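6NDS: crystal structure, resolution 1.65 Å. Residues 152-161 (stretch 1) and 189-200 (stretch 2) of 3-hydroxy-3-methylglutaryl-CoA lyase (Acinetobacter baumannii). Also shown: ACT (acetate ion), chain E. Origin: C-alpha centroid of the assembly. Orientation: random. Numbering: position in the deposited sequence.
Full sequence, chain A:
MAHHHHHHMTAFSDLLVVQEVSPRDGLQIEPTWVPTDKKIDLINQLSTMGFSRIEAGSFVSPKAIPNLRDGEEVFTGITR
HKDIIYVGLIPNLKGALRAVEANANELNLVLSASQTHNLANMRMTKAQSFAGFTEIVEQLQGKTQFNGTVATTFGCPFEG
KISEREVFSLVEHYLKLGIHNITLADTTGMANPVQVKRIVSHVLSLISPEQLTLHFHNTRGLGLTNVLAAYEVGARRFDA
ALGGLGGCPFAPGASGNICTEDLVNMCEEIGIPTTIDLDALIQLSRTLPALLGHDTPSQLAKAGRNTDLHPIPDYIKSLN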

# COMPACT_ATOMS: atom_id res chain seq x y z
N THR A 152 14.94 6.46 -12.10
CA THR A 152 14.07 5.84 -13.10
C THR A 152 14.54 4.44 -13.49
O THR A 152 14.47 4.06 -14.66
CB THR A 152 13.91 6.74 -14.35
OG1 THR A 152 15.15 6.90 -15.04
CG2 THR A 152 13.38 8.12 -13.96
N THR A 153 14.99 3.66 -12.50
CA THR A 153 15.46 2.30 -12.78
C THR A 153 14.35 1.43 -13.34
O THR A 153 14.59 0.57 -14.20
CB THR A 153 16.04 1.68 -11.50
OG1 THR A 153 17.34 2.22 -11.26
CG2 THR A 153 16.14 0.15 -11.60
N PHE A 154 13.12 1.64 -12.87
CA PHE A 154 12.01 0.74 -13.15
C PHE A 154 11.01 1.32 -14.16
O PHE A 154 9.91 0.77 -14.32
CB PHE A 154 11.31 0.38 -11.84
CG PHE A 154 12.23 -0.21 -10.80
CD1 PHE A 154 12.48 -1.57 -10.76
CD2 PHE A 154 12.87 0.61 -9.88
CE1 PHE A 154 13.34 -2.11 -9.80
CE2 PHE A 154 13.72 0.08 -8.92
CZ PHE A 154 13.96 -1.29 -8.89
N GLY A 155 11.36 2.40 -14.84
CA GLY A 155 10.48 3.07 -15.77
C GLY A 155 10.58 4.57 -15.56
O GLY A 155 11.02 5.05 -14.52
N CYS A 156 10.16 5.32 -16.58
CA CYS A 156 10.28 6.76 -16.64
C CYS A 156 8.93 7.39 -16.97
O CYS A 156 8.21 6.90 -17.84
CB CYS A 156 11.31 7.16 -17.70
SG CYS A 156 11.37 8.92 -18.08
N PRO A 157 8.56 8.48 -16.28
CA PRO A 157 7.28 9.14 -16.59
C PRO A 157 7.25 9.79 -17.97
O PRO A 157 6.15 10.11 -18.46
CB PRO A 157 7.16 10.20 -15.48
CG PRO A 157 8.59 10.50 -15.10
CD PRO A 157 9.31 9.17 -15.21
N PHE A 158 8.40 10.00 -18.60
CA PHE A 158 8.46 10.55 -19.95
C PHE A 158 8.60 9.47 -21.02
O PHE A 158 7.87 9.48 -22.02
CB PHE A 158 9.63 11.53 -20.10
CG PHE A 158 9.58 12.69 -19.16
CD1 PHE A 158 8.62 13.68 -19.32
CD2 PHE A 158 10.52 12.83 -18.15
CE1 PHE A 158 8.58 14.78 -18.47
CE2 PHE A 158 10.49 13.92 -17.29
CZ PHE A 158 9.52 14.90 -17.45
N GLU A 159 9.54 8.55 -20.82
CA GLU A 159 9.91 7.58 -21.84
C GLU A 159 9.15 6.27 -21.71
O GLU A 159 9.04 5.53 -22.70
CB GLU A 159 11.42 7.31 -21.78
CG GLU A 159 12.28 8.53 -22.12
CD GLU A 159 13.77 8.22 -22.25
OE1 GLU A 159 14.16 7.05 -22.04
OE2 GLU A 159 14.55 9.15 -22.56
N GLY A 160 8.61 5.98 -20.54
CA GLY A 160 7.92 4.71 -20.32
C GLY A 160 8.90 3.62 -19.89
O GLY A 160 9.58 3.77 -18.87
N LYS A 161 8.96 2.54 -20.66
CA LYS A 161 9.83 1.42 -20.31
C LYS A 161 11.30 1.84 -20.39
O LYS A 161 11.69 2.61 -21.27
CB LYS A 161 9.59 0.23 -21.24
CG LYS A 161 8.19 -0.35 -21.18
CD LYS A 161 8.00 -1.29 -20.01
CE LYS A 161 6.89 -2.29 -20.30
NZ LYS A 161 6.50 -3.06 -19.09
N GLY A 189 7.25 5.51 -9.00
CA GLY A 189 6.42 4.42 -8.54
C GLY A 189 5.86 3.57 -9.66
O GLY A 189 4.67 3.26 -9.69
N MET A 190 6.73 3.18 -10.59
CA MET A 190 6.34 2.36 -11.73
C MET A 190 6.68 0.89 -11.56
O MET A 190 6.27 0.08 -12.41
CB MET A 190 6.99 2.92 -13.00
CG MET A 190 6.47 4.33 -13.34
SD MET A 190 7.31 5.08 -14.74
CE MET A 190 6.61 4.18 -16.11
N ALA A 191 7.39 0.51 -10.50
CA ALA A 191 7.87 -0.87 -10.35
C ALA A 191 6.77 -1.83 -9.92
O ALA A 191 5.80 -1.44 -9.26
CB ALA A 191 9.02 -0.93 -9.34
N ASN A 192 6.92 -3.10 -10.29
CA ASN A 192 6.05 -4.17 -9.82
C ASN A 192 6.92 -5.28 -9.24
O ASN A 192 8.11 -5.37 -9.54
CB ASN A 192 5.15 -4.71 -10.94
CG ASN A 192 5.92 -5.51 -11.98
OD1 ASN A 192 6.30 -6.67 -11.75
ND2 ASN A 192 6.12 -4.91 -13.15
N PRO A 193 6.34 -6.14 -8.40
CA PRO A 193 7.18 -7.11 -7.65
C PRO A 193 7.95 -8.10 -8.52
O PRO A 193 9.07 -8.47 -8.15
CB PRO A 193 6.16 -7.83 -6.76
CG PRO A 193 5.06 -6.85 -6.58
CD PRO A 193 4.97 -6.04 -7.85
N VAL A 194 7.38 -8.58 -9.63
CA VAL A 194 8.10 -9.53 -10.47
C VAL A 194 9.31 -8.86 -11.10
O VAL A 194 10.42 -9.40 -11.11
CB VAL A 194 7.18 -10.14 -11.53
CG1 VAL A 194 7.99 -10.94 -12.54
CG2 VAL A 194 6.16 -11.03 -10.86
N GLN A 195 9.11 -7.65 -11.63
CA GLN A 195 10.20 -6.86 -12.18
C GLN A 195 11.26 -6.58 -11.12
O GLN A 195 12.47 -6.68 -11.40
CB GLN A 195 9.64 -5.56 -12.74
CG GLN A 195 10.66 -4.52 -13.16
CD GLN A 195 10.01 -3.14 -13.26
OE1 GLN A 195 9.10 -2.83 -12.49
NE2 GLN A 195 10.45 -2.33 -14.21
N VAL A 196 10.83 -6.24 -9.91
CA VAL A 196 11.77 -5.98 -8.83
C VAL A 196 12.62 -7.21 -8.54
O VAL A 196 13.84 -7.12 -8.39
CB VAL A 196 11.02 -5.51 -7.57
CG1 VAL A 196 11.93 -5.58 -6.34
CG2 VAL A 196 10.51 -4.08 -7.79
N LYS A 197 11.99 -8.39 -8.47
CA LYS A 197 12.79 -9.59 -8.18
C LYS A 197 13.83 -9.83 -9.26
O LYS A 197 14.98 -10.18 -8.96
CB LYS A 197 11.88 -10.81 -8.00
CG LYS A 197 11.14 -10.78 -6.65
CD LYS A 197 10.38 -12.07 -6.40
CE LYS A 197 9.68 -12.05 -5.04
NZ LYS A 197 9.14 -13.41 -4.69
N ARG A 198 13.46 -9.62 -10.53
CA ARG A 198 14.40 -9.85 -11.63
C ARG A 198 15.57 -8.89 -11.58
O ARG A 198 16.74 -9.30 -11.69
CB ARG A 198 13.66 -9.74 -12.97
CG ARG A 198 14.56 -9.79 -14.18
CD ARG A 198 13.75 -9.83 -15.48
NE ARG A 198 12.98 -8.61 -15.70
CZ ARG A 198 11.66 -8.50 -15.54
NH1 ARG A 198 10.95 -9.55 -15.13
NH2 ARG A 198 11.05 -7.36 -15.79
N ILE A 199 15.29 -7.59 -11.39
CA ILE A 199 16.36 -6.60 -11.41
C ILE A 199 17.24 -6.74 -10.17
O ILE A 199 18.48 -6.71 -10.27
CB ILE A 199 15.78 -5.18 -11.53
CG1 ILE A 199 15.21 -4.95 -12.94
CG2 ILE A 199 16.86 -4.14 -11.21
CD1 ILE A 199 14.50 -3.59 -13.13
N VAL A 200 16.63 -6.92 -8.99
CA VAL A 200 17.42 -7.02 -7.77
C VAL A 200 18.27 -8.28 -7.77
O VAL A 200 19.44 -8.25 -7.36
CB VAL A 200 16.52 -6.95 -6.53
CG1 VAL A 200 17.30 -7.32 -5.28
CG2 VAL A 200 15.91 -5.54 -6.39
C ACT E . 7.38 -8.24 -15.46
O ACT E . 7.72 -7.02 -15.44
OXT ACT E . 8.00 -9.23 -15.94
CH3 ACT E . 6.01 -8.59 -14.80

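A recurring principle of protein packing is that a polar side chain next to an apolar contact can be held in place by hydrogen bonds at its own end, and the meeting of these two stretches illustrates it well. The apolar part centres on Phe 154, which gives up more surface to the contact than any other residue. Its CA-to-CB bond points toward the second stretch, and its ring meets Ala 191 (CG to CB, 3.6 Å), Ile 199 (CD1 to CD1, 3.7 Å) and Val 196 (CE1 to CG2, 4.0 Å), the last two from the helix that starts at Pro 193.

Met 190 packs instead against backbone: its SD lies 3.4 Å from both Gly 155 C and Cys 156 N. A CB on Gly 155 would fall 2.9 Å from Met 190 CE, a clash, and the backbone angles there call for glycine in any case.

A single hydrogen bond crosses the contact, from Gln 195 NE2 to Phe 154 O (3.1 Å, 158°). The same amide accepts from the backbone through OE1, with Asn 192 N 3.1 Å away. Asn 192 reciprocates as N-cap, its OD1 receiving Gln 195 N at 3.0 Å and a nearly linear 176°. Both ends of the glutamine amide are thus engaged, tying the start of the helix to the Phe 154 carbonyl.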